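Diguanylate cyclase (Vibrio cholerae serotype O1, PDB 6EIB) catalyses, through its GGDEF domain, the magnesium-dependent condensation of two GTP molecules into cyclic di-GMP with release of diphosphate, and takes part in biofilm formation. Local coordinates at residues Gln29-Lys42 and Glu80-Ala94. Residues are numbered along the deposited sequence; the frame is centred on the assembly and turned at random.
Sequences QPLSCISIDIDNFK and EEFIIVLENTHVETA. With SO4 (sulfate ion), chain E.
Ser32 and Leu86, Ile34 and Ile84, and Ile36 and Phe82 exchange paired backbone N-H···O=C bonds that join the central strand 31-38 of the GGDEF-domain sheet to its antiparallel neighbour 81-87. At the Glu80 end the pairing runs on through Ile38 N to Glu80 O (3.1 Å), a nearly straight bond in the carbonyl plane. At the other end the Ser32 hydroxyl donates to Thr89 O (2.8 Å) from above the carbonyl plane, tying the strand to the turn before helix 91-107. One water accepts a hydrogen bond from Ser35 OG and donates to Glu81 OE2 and Phe82 O; Ser140 and Tyr137 of helix 133-148 also bind Ser35 OG and Glu81 OE2, respectively.

Glu80 CG, set between the backbone N and the carbonyl carbon (chi1 77°), lies 3.2 Å from Asp37 OD1, and the bend at chi2 turns the carboxylate beside that of Asp37. The two carboxylates cross with planes 47° apart, Asp37 OD2 standing 3.5 Å from Glu80 OE2, while Lys42 NZ makes a long salt bridge to that same OE2. Phe41 packs CD2 against Glu80 CB.

On the Ile34 face, Ile36 CD1 meets Ile84 CD1, and Ser32 CB presses tightly on Ala94 CB (3.4 Å). On the other face, which bears Ser35, Cys33 SG, anti to the backbone N (chi1 -180°), rests on Ile83 CD1 (3.7 Å). At the rim, Pro30 CG makes a CH-pi contact over one face of the His90 ring, whose ND1 binds a sulfate at its edge; the amides of Gln29 and Asn88 stack.

The strand pairing thus brings Asp37 and Ile38, at the end of strand 31-38, next to Glu80 of the GGEEF signature, consistent with the magnesium site inferred from related cyclases.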
loop_
_atom_site.group_PDB
_atom_site.type_symbol
_atom_site.label_atom_id
_atom_site.label_comp_id
_atom_site.label_asym_id
_atom_site.label_seq_id
_atom_site.Cartn_x
_atom_site.Cartn_y
_atom_site.Cartn_z
ATOM N N GLN A 29 -15.610 13.801 3.332
ATOM C CA GLN A 29 -14.375 13.552 4.044
ATOM C C GLN A 29 -13.284 13.182 3.039
ATOM O O GLN A 29 -13.575 12.554 1.990
ATOM C CB GLN A 29 -14.566 12.417 5.059
ATOM C CG GLN A 29 -15.597 12.712 6.174
ATOM C CD GLN A 29 -15.880 11.473 7.028
ATOM O OE1 GLN A 29 -15.479 10.355 6.672
ATOM N NE2 GLN A 29 -16.546 11.664 8.146
ATOM N N PRO A 30 -12.023 13.479 3.385
ATOM C CA PRO A 30 -10.954 13.038 2.470
ATOM C C PRO A 30 -10.792 11.525 2.537
ATOM O O PRO A 30 -11.058 10.920 3.578
ATOM C CB PRO A 30 -9.715 13.761 2.994
ATOM C CG PRO A 30 -10.009 14.022 4.491
ATOM C CD PRO A 30 -11.524 14.255 4.536
ATOM N N LEU A 31 -10.322 10.908 1.452
ATOM C CA LEU A 31 -10.179 9.464 1.417
ATOM C C LEU A 31 -8.891 9.147 0.687
ATOM O O LEU A 31 -8.834 9.362 -0.508
ATOM C CB LEU A 31 -11.347 8.810 0.648
ATOM C CG LEU A 31 -11.320 7.298 0.420
ATOM C CD1 LEU A 31 -11.367 6.537 1.721
ATOM C CD2 LEU A 31 -12.451 6.812 -0.502
ATOM N N SER A 32 -7.925 8.533 1.356
ATOM C CA SER A 32 -6.609 8.312 0.722
ATOM C C SER A 32 -6.338 6.861 0.370
ATOM O O SER A 32 -6.912 5.932 0.942
ATOM C CB SER A 32 -5.485 8.829 1.636
ATOM O OG SER A 32 -5.478 10.248 1.717
ATOM N N CYS A 33 -5.435 6.667 -0.600
ATOM C CA CYS A 33 -5.201 5.354 -1.119
ATOM C C CYS A 33 -3.703 5.183 -1.320
ATOM O O CYS A 33 -3.087 6.027 -1.953
ATOM C CB CYS A 33 -5.955 5.200 -2.446
ATOM S SG CYS A 33 -5.762 3.610 -3.213
ATOM N N ILE A 34 -3.125 4.124 -0.759
ATOM C CA ILE A 34 -1.682 3.839 -0.965
ATOM C C ILE A 34 -1.519 2.532 -1.678
ATOM O O ILE A 34 -2.046 1.517 -1.225
ATOM C CB ILE A 34 -0.896 3.716 0.363
ATOM C CG1 ILE A 34 -1.074 4.962 1.235
ATOM C CG2 ILE A 34 0.615 3.481 0.049
ATOM C CD1 ILE A 34 -0.667 4.731 2.764
ATOM N N SER A 35 -0.765 2.547 -2.768
ATOM C CA SER A 35 -0.422 1.340 -3.493
ATOM C C SER A 35 1.017 0.990 -3.228
ATOM O O SER A 35 1.877 1.852 -3.338
ATOM C CB SER A 35 -0.603 1.527 -5.012
ATOM O OG SER A 35 -1.959 1.777 -5.316
ATOM N N ILE A 36 1.276 -0.247 -2.842
ATOM C CA ILE A 36 2.617 -0.664 -2.446
ATOM C C ILE A 36 3.008 -1.862 -3.241
ATOM O O ILE A 36 2.187 -2.730 -3.459
ATOM C CB ILE A 36 2.684 -0.987 -0.933
ATOM C CG1 ILE A 36 2.616 0.308 -0.135
ATOM C CG2 ILE A 36 3.995 -1.734 -0.585
ATOM C CD1 ILE A 36 2.456 0.095 1.374
ATOM N N ASP A 37 4.247 -1.887 -3.741
ATOM C CA ASP A 37 4.742 -3.075 -4.404
ATOM C C ASP A 37 6.117 -3.388 -3.820
ATOM O O ASP A 37 6.981 -2.527 -3.727
ATOM C CB ASP A 37 4.805 -2.883 -5.920
ATOM C CG ASP A 37 4.983 -4.207 -6.668
ATOM O OD1 ASP A 37 4.036 -5.033 -6.666
ATOM O OD2 ASP A 37 6.023 -4.394 -7.324
ATOM N N ILE A 38 6.289 -4.632 -3.417
ATOM C CA ILE A 38 7.555 -5.090 -2.885
ATOM C C ILE A 38 8.577 -5.246 -4.010
ATOM O O ILE A 38 8.272 -5.870 -5.051
ATOM C CB ILE A 38 7.378 -6.409 -2.156
ATOM C CG1 ILE A 38 6.390 -6.203 -0.977
ATOM C CG2 ILE A 38 8.750 -6.946 -1.690
ATOM C CD1 ILE A 38 5.970 -7.511 -0.294
ATOM N N ASP A 39 9.766 -4.676 -3.812
ATOM C CA ASP A 39 10.821 -4.732 -4.842
ATOM C C ASP A 39 11.462 -6.099 -4.863
ATOM O O ASP A 39 11.742 -6.656 -3.804
ATOM C CB ASP A 39 11.910 -3.672 -4.592
ATOM C CG ASP A 39 11.411 -2.238 -4.799
ATOM O OD1 ASP A 39 10.911 -1.964 -5.910
ATOM O OD2 ASP A 39 11.504 -1.398 -3.836
ATOM N N ASN A 40 11.693 -6.633 -6.061
ATOM C CA ASN A 40 12.372 -7.916 -6.223
ATOM C C ASN A 40 11.814 -9.081 -5.429
ATOM O O ASN A 40 12.583 -9.919 -4.925
ATOM C CB ASN A 40 13.860 -7.775 -5.871
ATOM C CG ASN A 40 14.545 -6.742 -6.711
ATOM O OD1 ASN A 40 15.139 -5.809 -6.198
ATOM N ND2 ASN A 40 14.464 -6.904 -8.026
ATOM N N PHE A 41 10.489 -9.143 -5.335
ATOM C CA PHE A 41 9.840 -10.169 -4.540
ATOM C C PHE A 41 10.024 -11.524 -5.196
ATOM O O PHE A 41 10.153 -12.541 -4.506
ATOM C CB PHE A 41 8.332 -9.866 -4.364
ATOM C CG PHE A 41 7.666 -10.722 -3.329
ATOM C CD1 PHE A 41 8.019 -10.602 -1.978
ATOM C CD2 PHE A 41 6.700 -11.655 -3.691
ATOM C CE1 PHE A 41 7.411 -11.405 -1.009
ATOM C CE2 PHE A 41 6.077 -12.462 -2.723
ATOM C CZ PHE A 41 6.442 -12.337 -1.384
ATOM N N LYS A 42 10.036 -11.545 -6.528
ATOM C CA LYS A 42 10.309 -12.786 -7.239
ATOM C C LYS A 42 11.701 -13.309 -6.894
ATOM O O LYS A 42 11.858 -14.494 -6.628
ATOM C CB LYS A 42 10.181 -12.592 -8.743
ATOM C CG LYS A 42 8.784 -12.221 -9.160
ATOM C CD LYS A 42 8.682 -12.106 -10.673
ATOM C CE LYS A 42 7.362 -11.474 -11.041
ATOM N NZ LYS A 42 7.448 -10.007 -10.731
ATOM N N GLU A 80 2.595 -9.311 -5.173
ATOM C CA GLU A 80 3.371 -8.555 -4.187
ATOM C C GLU A 80 2.913 -7.092 -4.102
ATOM O O GLU A 80 3.688 -6.216 -3.725
ATOM C CB GLU A 80 4.866 -8.645 -4.514
ATOM C CG GLU A 80 5.312 -7.763 -5.662
ATOM C CD GLU A 80 5.577 -8.531 -6.922
ATOM O OE1 GLU A 80 5.403 -9.776 -6.936
ATOM O OE2 GLU A 80 5.989 -7.877 -7.900
ATOM N N GLU A 81 1.652 -6.836 -4.470
ATOM C CA GLU A 81 1.125 -5.480 -4.467
ATOM C C GLU A 81 0.016 -5.390 -3.429
ATOM O O GLU A 81 -0.836 -6.264 -3.341
ATOM C CB GLU A 81 0.586 -5.045 -5.841
ATOM C CG GLU A 81 0.182 -3.533 -5.888
ATOM C CD GLU A 81 -0.533 -3.137 -7.205
ATOM O OE1 GLU A 81 -0.186 -3.758 -8.236
ATOM O OE2 GLU A 81 -1.464 -2.258 -7.188
ATOM N N PHE A 82 0.061 -4.332 -2.647
ATOM C CA PHE A 82 -0.945 -4.070 -1.625
ATOM C C PHE A 82 -1.575 -2.749 -1.862
ATOM O O PHE A 82 -1.005 -1.863 -2.520
ATOM C CB PHE A 82 -0.333 -4.071 -0.206
ATOM C CG PHE A 82 0.099 -5.418 0.259
ATOM C CD1 PHE A 82 1.345 -5.946 -0.118
ATOM C CD2 PHE A 82 -0.742 -6.176 1.061
ATOM C CE1 PHE A 82 1.735 -7.210 0.317
ATOM C CE2 PHE A 82 -0.366 -7.428 1.495
ATOM C CZ PHE A 82 0.880 -7.951 1.132
ATOM N N ILE A 83 -2.757 -2.602 -1.286
ATOM C CA ILE A 83 -3.406 -1.330 -1.272
ATOM C C ILE A 83 -3.847 -1.048 0.166
ATOM O O ILE A 83 -4.316 -1.951 0.859
ATOM C CB ILE A 83 -4.576 -1.359 -2.261
ATOM C CG1 ILE A 83 -5.307 -0.026 -2.360
ATOM C CG2 ILE A 83 -5.569 -2.380 -1.811
ATOM C CD1 ILE A 83 -6.321 -0.061 -3.573
ATOM N N ILE A 84 -3.663 0.192 0.601
ATOM C CA ILE A 84 -4.177 0.638 1.887
ATOM C C ILE A 84 -5.124 1.795 1.652
ATOM O O ILE A 84 -4.777 2.779 0.992
ATOM C CB ILE A 84 -3.052 1.058 2.825
ATOM C CG1 ILE A 84 -2.078 -0.101 3.000
ATOM C CG2 ILE A 84 -3.600 1.483 4.220
ATOM C CD1 ILE A 84 -0.796 0.319 3.666
ATOM N N VAL A 85 -6.316 1.677 2.226
ATOM C CA VAL A 85 -7.311 2.719 2.091
ATOM C C VAL A 85 -7.535 3.377 3.411
ATOM O O VAL A 85 -7.817 2.682 4.393
ATOM C CB VAL A 85 -8.647 2.146 1.556
ATOM C CG1 VAL A 85 -9.766 3.233 1.573
ATOM C CG2 VAL A 85 -8.427 1.557 0.146
ATOM N N LEU A 86 -7.397 4.704 3.456
ATOM C CA LEU A 86 -7.488 5.424 4.743
ATOM C C LEU A 86 -8.676 6.388 4.773
ATOM O O LEU A 86 -8.665 7.407 4.091
ATOM C CB LEU A 86 -6.204 6.198 5.042
ATOM C CG LEU A 86 -4.810 5.566 5.168
ATOM C CD1 LEU A 86 -3.754 6.653 5.186
ATOM C CD2 LEU A 86 -4.673 4.826 6.474
ATOM N N GLU A 87 -9.721 6.053 5.518
ATOM C CA GLU A 87 -10.871 6.973 5.626
ATOM C C GLU A 87 -10.560 8.245 6.403
ATOM O O GLU A 87 -9.741 8.246 7.327
ATOM C CB GLU A 87 -12.074 6.269 6.246
ATOM C CG GLU A 87 -12.665 5.182 5.371
ATOM C CD GLU A 87 -14.050 4.750 5.875
ATOM O OE1 GLU A 87 -14.120 3.705 6.553
ATOM O OE2 GLU A 87 -15.060 5.450 5.608
ATOM N N ASN A 88 -11.230 9.325 6.022
ATOM C CA ASN A 88 -11.075 10.606 6.698
ATOM C C ASN A 88 -9.594 10.957 6.895
ATOM O O ASN A 88 -9.170 11.360 7.991
ATOM C CB ASN A 88 -11.825 10.611 8.048
ATOM C CG ASN A 88 -12.170 12.002 8.486
ATOM O OD1 ASN A 88 -12.332 12.887 7.644
ATOM N ND2 ASN A 88 -12.330 12.210 9.800
ATOM N N THR A 89 -8.819 10.782 5.824
ATOM C CA THR A 89 -7.383 11.009 5.852
ATOM C C THR A 89 -6.948 11.794 4.620
ATOM O O THR A 89 -7.259 11.421 3.469
ATOM C CB THR A 89 -6.623 9.679 5.916
ATOM O OG1 THR A 89 -7.014 8.978 7.107
ATOM C CG2 THR A 89 -5.102 9.917 5.963
ATOM N N HIS A 90 -6.254 12.893 4.858
ATOM C CA HIS A 90 -5.805 13.753 3.772
ATOM C C HIS A 90 -4.596 13.126 3.085
ATOM O O HIS A 90 -3.893 12.317 3.692
ATOM C CB HIS A 90 -5.462 15.174 4.290
ATOM C CG HIS A 90 -6.645 15.945 4.791
ATOM N ND1 HIS A 90 -7.623 16.439 3.949
ATOM C CD2 HIS A 90 -6.952 16.397 6.033
ATOM C CE1 HIS A 90 -8.520 17.098 4.670
ATOM N NE2 HIS A 90 -8.132 17.097 5.934
ATOM N N VAL A 91 -4.348 13.475 1.827
ATOM C CA VAL A 91 -3.341 12.728 1.055
ATOM C C VAL A 91 -1.931 12.866 1.660
ATOM O O VAL A 91 -1.189 11.886 1.668
ATOM C CB VAL A 91 -3.357 13.142 -0.451
ATOM C CG1 VAL A 91 -2.846 14.569 -0.664
ATOM C CG2 VAL A 91 -2.598 12.118 -1.328
ATOM N N GLU A 92 -1.567 14.039 2.181
ATOM C CA GLU A 92 -0.243 14.238 2.813
ATOM C C GLU A 92 -0.001 13.361 4.010
ATOM O O GLU A 92 1.115 12.886 4.209
ATOM C CB GLU A 92 -0.019 15.694 3.244
ATOM C CG GLU A 92 0.447 16.660 2.142
ATOM C CD GLU A 92 -0.678 17.253 1.283
ATOM O OE1 GLU A 92 -1.855 16.948 1.520
ATOM O OE2 GLU A 92 -0.387 18.068 0.379
ATOM N N THR A 93 -1.030 13.162 4.819
ATOM C CA THR A 93 -0.921 12.275 5.968
ATOM C C THR A 93 -0.646 10.865 5.452
ATOM O O THR A 93 0.288 10.199 5.908
ATOM C CB THR A 93 -2.201 12.308 6.805
ATOM O OG1 THR A 93 -2.460 13.660 7.213
ATOM C CG2 THR A 93 -2.067 11.412 8.036
ATOM N N ALA A 94 -1.384 10.453 4.420
ATOM C CA ALA A 94 -1.175 9.136 3.826
ATOM C C ALA A 94 0.245 9.002 3.264
ATOM O O ALA A 94 0.858 7.953 3.391
ATOM C CB ALA A 94 -2.210 8.872 2.711
HETATM S S SO4 E . -7.259 15.623 0.379
HETATM O O1 SO4 E . -7.507 14.281 -0.140
HETATM O O2 SO4 E . -6.200 15.562 1.373
HETATM O O3 SO4 E . -6.874 16.523 -0.698
HETATM O O4 SO4 E . -8.477 16.118 1.060
HETATM O O HOH W 1 -15.992 7.163 7.796
HETATM O O HOH W 2 -13.203 9.403 4.138
HETATM O O HOH W 3 -2.195 -1.158 -4.991
HETATM O O HOH W 4 2.518 -3.485 -8.892
HETATM O O HOH W 5 8.248 -6.931 -7.267
#